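Local coordinates for protein N-acetylgalactosaminyltransferase 7 (Homo sapiens, PDB 6IWR) that is a glycosyltransferase-family enzyme of the GT-A class whose chain also carries a ricin-type beta-trefoil lectin domain, at residues E181-D187 against L208-N214; V497-P501 against E570-V575. All coordinates share one frame; numbering follows the deposited sequence.

Interaction 1: residues E181-D187 against L208-N214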
ATOM      1  N   GLU A 181      -3.063 -16.404 -39.005  1.00 26.51           N
ATOM      2  CA  GLU A 181      -2.710 -14.988 -38.930  1.00 24.45           C
ATOM      3  C   GLU A 181      -2.583 -14.621 -37.457  1.00 26.17           C
ATOM      4  O   GLU A 181      -3.207 -15.244 -36.593  1.00 29.21           O
ATOM      5  CB  GLU A 181      -3.767 -14.091 -39.604  1.00 26.01           C
ATOM      6  CG  GLU A 181      -5.091 -14.073 -38.843  1.00 26.17           C
ATOM      7  CD  GLU A 181      -6.178 -13.205 -39.469  1.00 33.69           C
ATOM      8  OE1 GLU A 181      -5.835 -12.326 -40.303  1.00 32.13           O
ATOM      9  OE2 GLU A 181      -7.378 -13.411 -39.117  1.00 29.53           O
ATOM     10  N   ILE A 182      -1.775 -13.606 -37.176  1.00 26.06           N
ATOM     11  CA  ILE A 182      -1.689 -13.015 -35.851  1.00 23.59           C
ATOM     12  C   ILE A 182      -2.138 -11.572 -36.006  1.00 24.82           C
ATOM     13  O   ILE A 182      -1.460 -10.770 -36.660  1.00 25.92           O
ATOM     14  CB  ILE A 182      -0.277 -13.096 -35.256  1.00 24.87           C
ATOM     15  CG1 ILE A 182       0.156 -14.567 -35.075  1.00 32.90           C
ATOM     16  CG2 ILE A 182      -0.248 -12.329 -33.931  1.00 24.24           C
ATOM     17  CD1 ILE A 182       1.627 -14.760 -34.632  1.00 25.57           C
ATOM     18  N   VAL A 183      -3.285 -11.246 -35.425  1.00 24.20           N
ATOM     19  CA  VAL A 183      -3.887  -9.923 -35.550  1.00 26.10           C
ATOM     20  C   VAL A 183      -3.604  -9.142 -34.273  1.00 27.28           C
ATOM     21  O   VAL A 183      -4.117  -9.490 -33.202  1.00 27.23           O
ATOM     22  CB  VAL A 183      -5.399 -10.030 -35.804  1.00 25.66           C
ATOM     23  CG1 VAL A 183      -6.072  -8.659 -35.633  1.00 26.05           C
ATOM     24  CG2 VAL A 183      -5.664 -10.605 -37.173  1.00 22.86           C
ATOM     25  N   LEU A 184      -2.782  -8.101 -34.369  1.00 27.60           N
ATOM     26  CA  LEU A 184      -2.572  -7.209 -33.237  1.00 28.83           C
ATOM     27  C   LEU A 184      -3.588  -6.084 -33.342  1.00 30.10           C
ATOM     28  O   LEU A 184      -3.782  -5.523 -34.425  1.00 33.89           O
ATOM     29  CB  LEU A 184      -1.149  -6.649 -33.205  1.00 25.60           C
ATOM     30  CG  LEU A 184       0.038  -7.590 -33.440  1.00 28.35           C
ATOM     31  CD1 LEU A 184       1.318  -6.770 -33.574  1.00 25.71           C
ATOM     32  CD2 LEU A 184       0.199  -8.685 -32.360  1.00 23.43           C
ATOM     33  N   ILE A 185      -4.268  -5.795 -32.238  1.00 30.95           N
ATOM     34  CA  ILE A 185      -5.249  -4.717 -32.169  1.00 32.35           C
ATOM     35  C   ILE A 185      -4.677  -3.626 -31.280  1.00 33.05           C
ATOM     36  O   ILE A 185      -4.590  -3.779 -30.054  1.00 33.59           O
ATOM     37  CB  ILE A 185      -6.608  -5.187 -31.634  1.00 29.41           C
ATOM     38  CG1 ILE A 185      -7.189  -6.288 -32.504  1.00 23.11           C
ATOM     39  CG2 ILE A 185      -7.564  -4.002 -31.583  1.00 28.54           C
ATOM     40  CD1 ILE A 185      -7.711  -5.798 -33.807  1.00 26.52           C
ATOM     41  N   ASP A 186      -4.308  -2.515 -31.904  1.00 35.11           N
ATOM     42  CA  ASP A 186      -3.803  -1.343 -31.200  1.00 33.00           C
ATOM     43  C   ASP A 186      -4.981  -0.554 -30.666  1.00 33.62           C
ATOM     44  O   ASP A 186      -5.728   0.046 -31.446  1.00 34.93           O
ATOM     45  CB  ASP A 186      -2.992  -0.480 -32.156  1.00 33.24           C
ATOM     46  CG  ASP A 186      -2.334   0.669 -31.465  1.00 36.60           C
ATOM     47  OD1 ASP A 186      -2.770   1.029 -30.345  1.00 37.49           O
ATOM     48  OD2 ASP A 186      -1.361   1.194 -32.043  1.00 39.03           O
ATOM     49  N   ASP A 187      -5.161  -0.537 -29.350  1.00 32.09           N
ATOM     50  CA  ASP A 187      -6.256   0.246 -28.773  1.00 32.55           C
ATOM     51  C   ASP A 187      -5.791   1.658 -28.416  1.00 36.55           C
ATOM     52  O   ASP A 187      -5.805   2.081 -27.257  1.00 33.67           O
ATOM     53  CB  ASP A 187      -6.839  -0.450 -27.555  1.00 35.75           C
ATOM     54  CG  ASP A 187      -8.212   0.069 -27.210  1.00 35.22           C
ATOM     55  OD1 ASP A 187      -8.929   0.484 -28.151  1.00 35.34           O
ATOM     56  OD2 ASP A 187      -8.557   0.078 -26.006  1.00 39.89           O
ATOM     57  N   LEU A 208       1.944 -12.581 -42.280  1.00 26.36           N
ATOM     58  CA  LEU A 208       1.316 -13.452 -41.296  1.00 23.80           C
ATOM     59  C   LEU A 208       0.784 -12.647 -40.117  1.00 28.65           C
ATOM     60  O   LEU A 208      -0.283 -12.961 -39.572  1.00 28.92           O
ATOM     61  CB  LEU A 208       2.327 -14.501 -40.822  1.00 28.11           C
ATOM     62  CG  LEU A 208       1.814 -15.883 -40.384  1.00 27.24           C
ATOM     63  CD1 LEU A 208       2.044 -16.029 -38.898  1.00 28.52           C
ATOM     64  CD2 LEU A 208       0.348 -16.122 -40.752  1.00 20.27           C
ATOM     65  N   VAL A 209       1.528 -11.613 -39.706  1.00 23.42           N
ATOM     66  CA  VAL A 209       1.197 -10.759 -38.576  1.00 21.23           C
ATOM     67  C   VAL A 209       0.712  -9.428 -39.119  1.00 25.77           C
ATOM     68  O   VAL A 209       1.287  -8.884 -40.062  1.00 30.21           O
ATOM     69  CB  VAL A 209       2.417 -10.559 -37.660  1.00 26.78           C
ATOM     70  CG1 VAL A 209       2.052  -9.719 -36.395  1.00 26.24           C
ATOM     71  CG2 VAL A 209       3.051 -11.906 -37.323  1.00 23.32           C
ATOM     72  N   LYS A 210      -0.353  -8.913 -38.543  1.00 26.07           N
ATOM     73  CA  LYS A 210      -0.928  -7.677 -39.029  1.00 27.27           C
ATOM     74  C   LYS A 210      -1.419  -6.895 -37.818  1.00 32.54           C
ATOM     75  O   LYS A 210      -1.687  -7.467 -36.755  1.00 30.54           O
ATOM     76  CB  LYS A 210      -2.052  -7.955 -40.062  1.00 28.19           C
ATOM     77  CG  LYS A 210      -2.971  -9.145 -39.723  1.00 28.51           C
ATOM     78  CD  LYS A 210      -3.874  -9.600 -40.879  1.00 29.64           C
ATOM     79  CE  LYS A 210      -3.097 -10.370 -41.974  1.00 35.46           C
ATOM     80  NZ  LYS A 210      -3.326 -11.843 -41.949  1.00 31.43           N
ATOM     81  N   VAL A 211      -1.472  -5.573 -37.965  1.00 30.43           N
ATOM     82  CA  VAL A 211      -1.922  -4.691 -36.900  1.00 28.23           C
ATOM     83  C   VAL A 211      -3.058  -3.856 -37.448  1.00 29.72           C
ATOM     84  O   VAL A 211      -3.018  -3.434 -38.602  1.00 31.43           O
ATOM     85  CB  VAL A 211      -0.790  -3.785 -36.371  1.00 30.45           C
ATOM     86  CG1 VAL A 211      -0.267  -2.875 -37.477  1.00 26.07           C
ATOM     87  CG2 VAL A 211      -1.284  -2.982 -35.186  1.00 32.09           C
ATOM     88  N   PHE A 212      -4.067  -3.627 -36.627  1.00 32.00           N
ATOM     89  CA  PHE A 212      -5.145  -2.711 -36.957  1.00 34.02           C
ATOM     90  C   PHE A 212      -5.257  -1.718 -35.820  1.00 34.42           C
ATOM     91  O   PHE A 212      -5.270  -2.114 -34.650  1.00 35.65           O
ATOM     92  CB  PHE A 212      -6.481  -3.432 -37.171  1.00 32.86           C
ATOM     93  CG  PHE A 212      -6.467  -4.413 -38.318  1.00 32.11           C
ATOM     94  CD1 PHE A 212      -6.169  -4.000 -39.602  1.00 31.78           C
ATOM     95  CD2 PHE A 212      -6.768  -5.752 -38.105  1.00 35.10           C
ATOM     96  CE1 PHE A 212      -6.160  -4.899 -40.648  1.00 34.13           C
ATOM     97  CE2 PHE A 212      -6.759  -6.667 -39.156  1.00 31.80           C
ATOM     98  CZ  PHE A 212      -6.458  -6.235 -40.435  1.00 29.08           C
ATOM     99  N   ARG A 213      -5.302  -0.435 -36.169  1.00 37.45           N
ATOM    100  CA  ARG A 213      -5.421   0.660 -35.218  1.00 31.23           C
ATOM    101  C   ARG A 213      -6.878   1.013 -34.966  1.00 35.37           C
ATOM    102  O   ARG A 213      -7.702   1.026 -35.883  1.00 41.22           O
ATOM    103  CB  ARG A 213      -4.705   1.896 -35.735  1.00 31.20           C
ATOM    104  CG  ARG A 213      -3.324   2.054 -35.233  1.00 32.95           C
ATOM    105  CD  ARG A 213      -2.403   1.002 -35.803  1.00 32.79           C
ATOM    106  NE  ARG A 213      -1.144   0.978 -35.053  1.00 38.42           N
ATOM    107  CZ  ARG A 213       0.028   0.710 -35.602  1.00 37.40           C
ATOM    108  NH1 ARG A 213       0.102   0.453 -36.903  1.00 49.69           N
ATOM    109  NH2 ARG A 213       1.118   0.723 -34.869  1.00 38.72           N
ATOM    110  N   ASN A 214      -7.179   1.330 -33.710  1.00 38.84           N
ATOM    111  CA  ASN A 214      -8.474   1.849 -33.303  1.00 34.03           C
ATOM    112  C   ASN A 214      -8.431   3.367 -33.310  1.00 38.30           C
ATOM    113  O   ASN A 214      -7.425   3.963 -32.926  1.00 40.55           O
ATOM    114  CB  ASN A 214      -8.849   1.343 -31.909  1.00 34.61           C
ATOM    115  CG  ASN A 214      -9.254  -0.102 -31.917  1.00 35.97           C
ATOM    116  OD1 ASN A 214      -9.564  -0.657 -32.964  1.00 34.09           O
ATOM    117  ND2 ASN A 214      -9.267  -0.721 -30.746  1.00 34.96           N
TER
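Glu181 and Lys210 meet at one end of this parallel pairing because each side chain sets off with CG between its own backbone N and carbonyl carbon (chi1 68° in Glu181). The lysine then bends at its last two torsions, and its NZ meets OE1 of Glu181 at 3.0 Å in a salt bridge that uses the anti lone pair. The other carboxylate oxygen, OE2, bonds to Ser150 OG and Leu233 N. Five residues on from Glu181, Asp186 holds CG anti to its backbone N (chi1 -174°), and its OD2 receives the NE of Arg213 at 3.0 Å. The oxygen lies in the guanidinium plane and the bond is nearly straight, but NE comes to the anti side of OD2 and somewhat out of the carboxylate plane, the two charged planes standing 51° apart. Val211 CG2 sits 3.8 Å above one guanidinium face, Asp199 takes NH1, and Ser189 OG binds Asp186 OD1. At the far end, Asn214 ND2 gives a 2.9 Å bond to Asp187 OD1, carboxylate and amide being almost perpendicular; OD1 also accepts Glu218 N. Between these polar ends runs a six-bond ladder, exemplified by Leu184 N to Lys210 O at 2.7 Å. Ile182, Leu184, Val209 and Val211 share one sheet face, where Ile182 and Leu184 also touch helix 160-173. On the other face Val183 CG1 approaches Phe212 CD2 obliquely at 3.9 Å. The paired strands 179-186 and 209-213, joined through helix 197-201, form a beta-alpha-beta unit of the Rossmann-like sheet characteristic of GT-A glycosyltransferases.

Interaction 2: residues V497-P501 against E570-V575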
ATOM      1  N   VAL A 497     -10.712   1.703  12.769  1.00 38.52           N
ATOM      2  CA  VAL A 497     -11.597   2.606  12.055  1.00 34.96           C
ATOM      3  C   VAL A 497     -11.624   3.933  12.793  1.00 34.26           C
ATOM      4  O   VAL A 497     -11.496   3.970  14.017  1.00 34.85           O
ATOM      5  CB  VAL A 497     -12.989   1.948  11.947  1.00 34.73           C
ATOM      6  CG1 VAL A 497     -14.043   2.674  12.759  1.00 33.57           C
ATOM      7  CG2 VAL A 497     -13.390   1.746  10.508  1.00 35.33           C
ATOM      8  N   GLU A 498     -11.751   5.033  12.052  1.00 42.64           N
ATOM      9  CA  GLU A 498     -11.718   6.373  12.632  1.00 36.52           C
ATOM     10  C   GLU A 498     -12.953   7.166  12.227  1.00 32.80           C
ATOM     11  O   GLU A 498     -13.835   6.690  11.497  1.00 32.37           O
ATOM     12  CB  GLU A 498     -10.456   7.119  12.202  1.00 39.83           C
ATOM     13  CG  GLU A 498      -9.244   6.221  12.111  1.00 46.48           C
ATOM     14  CD  GLU A 498      -8.002   6.958  11.648  1.00 55.11           C
ATOM     15  OE1 GLU A 498      -8.048   8.205  11.586  1.00 58.64           O
ATOM     16  OE2 GLU A 498      -6.984   6.290  11.345  1.00 59.03           O
ATOM     17  N   LEU A 499     -13.003   8.400  12.717  1.00 31.05           N
ATOM     18  CA  LEU A 499     -14.037   9.355  12.349  1.00 30.38           C
ATOM     19  C   LEU A 499     -13.450  10.365  11.373  1.00 32.33           C
ATOM     20  O   LEU A 499     -12.321  10.825  11.547  1.00 37.19           O
ATOM     21  CB  LEU A 499     -14.584  10.073  13.586  1.00 27.21           C
ATOM     22  CG  LEU A 499     -15.935  10.786  13.471  1.00 27.57           C
ATOM     23  CD1 LEU A 499     -17.034   9.755  13.518  1.00 26.82           C
ATOM     24  CD2 LEU A 499     -16.128  11.858  14.557  1.00 32.37           C
ATOM     25  N   GLY A 500     -14.205  10.701  10.337  1.00 31.66           N
ATOM     26  CA  GLY A 500     -13.782  11.757   9.447  1.00 31.70           C
ATOM     27  C   GLY A 500     -14.958  12.556   8.938  1.00 33.30           C
ATOM     28  O   GLY A 500     -16.117  12.176   9.121  1.00 36.72           O
ATOM     29  N   PRO A 501     -14.684  13.683   8.290  1.00 30.32           N
ATOM     30  CA  PRO A 501     -15.776  14.479   7.723  1.00 30.35           C
ATOM     31  C   PRO A 501     -16.482  13.706   6.618  1.00 27.18           C
ATOM     32  O   PRO A 501     -15.842  13.078   5.772  1.00 29.69           O
ATOM     33  CB  PRO A 501     -15.074  15.737   7.191  1.00 27.40           C
ATOM     34  CG  PRO A 501     -13.629  15.504   7.330  1.00 29.02           C
ATOM     35  CD  PRO A 501     -13.391  14.377   8.255  1.00 28.89           C
ATOM     36  N   GLU A 570     -15.328  13.043  17.968  1.00 39.71           N
ATOM     37  CA  GLU A 570     -15.443  14.225  17.109  1.00 45.98           C
ATOM     38  C   GLU A 570     -14.248  15.152  17.145  1.00 42.46           C
ATOM     39  O   GLU A 570     -13.629  15.403  16.131  1.00 42.47           O
ATOM     40  CB  GLU A 570     -16.682  15.056  17.445  1.00 40.93           C
ATOM     41  CG  GLU A 570     -17.944  14.266  17.726  1.00 50.38           C
ATOM     42  CD  GLU A 570     -19.180  14.911  17.138  1.00 51.51           C
ATOM     43  OE1 GLU A 570     -19.029  15.900  16.404  1.00 54.99           O
ATOM     44  OE2 GLU A 570     -20.294  14.433  17.396  1.00 40.48           O
ATOM     45  N   VAL A 571     -13.933  15.675  18.311  1.00 39.12           N
ATOM     46  CA  VAL A 571     -12.795  16.559  18.446  1.00 38.10           C
ATOM     47  C   VAL A 571     -11.508  15.814  18.149  1.00 41.65           C
ATOM     48  O   VAL A 571     -10.597  16.341  17.540  1.00 46.85           O
ATOM     49  CB  VAL A 571     -12.754  17.191  19.832  1.00 44.69           C
ATOM     50  CG1 VAL A 571     -12.900  16.122  20.893  1.00 47.90           C
ATOM     51  CG2 VAL A 571     -11.472  17.968  20.022  1.00 42.20           C
ATOM     52  N   LEU A 572     -11.465  14.579  18.604  1.00 38.75           N
ATOM     53  CA  LEU A 572     -10.380  13.642  18.421  1.00 34.58           C
ATOM     54  C   LEU A 572     -10.472  12.733  17.200  1.00 42.00           C
ATOM     55  O   LEU A 572      -9.529  12.011  16.932  1.00 40.54           O
ATOM     56  CB  LEU A 572     -10.197  12.790  19.672  1.00 37.37           C
ATOM     57  CG  LEU A 572      -9.667  13.474  20.928  1.00 37.36           C
ATOM     58  CD1 LEU A 572      -9.669  12.502  22.085  1.00 35.08           C
ATOM     59  CD2 LEU A 572      -8.270  14.008  20.704  1.00 38.43           C
ATOM     60  N   HIS A 573     -11.580  12.767  16.463  1.00 38.22           N
ATOM     61  CA  HIS A 573     -11.786  11.893  15.293  1.00 33.98           C
ATOM     62  C   HIS A 573     -11.614  10.406  15.609  1.00 33.21           C
ATOM     63  O   HIS A 573     -10.928   9.671  14.926  1.00 34.21           O
ATOM     64  CB  HIS A 573     -10.892  12.294  14.130  1.00 31.53           C
ATOM     65  CG  HIS A 573     -11.256  13.598  13.497  1.00 36.40           C
ATOM     66  ND1 HIS A 573     -12.014  14.553  14.130  1.00 39.91           N
ATOM     67  CD2 HIS A 573     -10.945  14.112  12.288  1.00 30.69           C
ATOM     68  CE1 HIS A 573     -12.158  15.594  13.338  1.00 35.19           C
ATOM     69  NE2 HIS A 573     -11.524  15.348  12.212  1.00 33.43           N
ATOM     70  N   GLN A 574     -12.261   9.999  16.679  1.00 31.12           N
ATOM     71  CA  GLN A 574     -12.103   8.722  17.355  1.00 34.20           C
ATOM     72  C   GLN A 574     -13.424   7.977  17.409  1.00 35.40           C
ATOM     73  O   GLN A 574     -14.466   8.557  17.724  1.00 33.67           O
ATOM     74  CB  GLN A 574     -11.594   8.922  18.770  1.00 40.37           C
ATOM     75  CG  GLN A 574     -10.564   7.920  19.210  1.00 49.33           C
ATOM     76  CD  GLN A 574      -9.517   8.544  20.100  1.00 48.10           C
ATOM     77  OE1 GLN A 574      -9.841   9.091  21.151  1.00 41.05           O
ATOM     78  NE2 GLN A 574      -8.252   8.497  19.664  1.00 52.24           N
ATOM     79  N   VAL A 575     -13.371   6.690  17.096  1.00 32.82           N
ATOM     80  CA  VAL A 575     -14.533   5.815  17.151  1.00 31.54           C
ATOM     81  C   VAL A 575     -14.253   4.719  18.168  1.00 34.54           C
ATOM     82  O   VAL A 575     -13.264   3.985  18.041  1.00 42.26           O
ATOM     83  CB  VAL A 575     -14.854   5.205  15.778  1.00 30.72           C
ATOM     84  CG1 VAL A 575     -15.888   4.104  15.941  1.00 27.71           C
ATOM     85  CG2 VAL A 575     -15.327   6.274  14.810  1.00 30.00           C
TER
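The carbonyl oxygen of Glu570, in a loop that packs on Leu499, is gripped twice by His573: ND1 bonds to it at 2.7 Å, and the backbone N adds a weak bond. The oxygen lies close to the imidazole plane, but the ND1 bond is bent (137°). This holds the ring toward the turn of its own loop, while the backbone O of His573 turns to strand 498-501 and accepts a weak, nearly straight bond from Leu499 N at 3.3 Å. Leu499 carries most of the apolar contact. With CG anti to the backbone N (chi1 -162°), it lays CD2 by Glu570 CA at 3.5 Å and directs CD1 to Val575 CG2 at 4.1 Å, crossing the valine at about a right angle. Val575 also meets Val497, CG1 to CG1, at 3.9 Å, and Ile486 of strand 484-487 touches both valines. The His573 ring meets that of Tyr484 with planes about 60° apart. Beyond the chain, NE2 hydrogen-bonds OE2 of Glu279 in the second subunit. With a carbonyl at one ring nitrogen and a carboxylate at the other, His573 may well carry a proton on both; its two ring nitrogens in any case join a lectin-domain loop to the neighbouring subunit.

Overall arrangement
Followed from the N terminus, the chain first closes interaction 1, a short loop of 20 residues that includes helix 197-201 and brings strand 209-213 beside strand 179-186 in the GT-A domain. It then runs through the rest of the GT-A sheet and a set of helices before opening interaction 2, which closes over 68 residues containing several strands and no helix, all within the beta-trefoil lectin domain. The two are therefore in series, neither nesting nor crossing. The centres of interactions 1 and 2 lie about 54 Å apart, on opposite sides of the chain's centre. Interaction 1 joins two neighbouring strands of the GT-A sheet; interaction 2 ties a loop to strand 498-501 and also faces the second subunit.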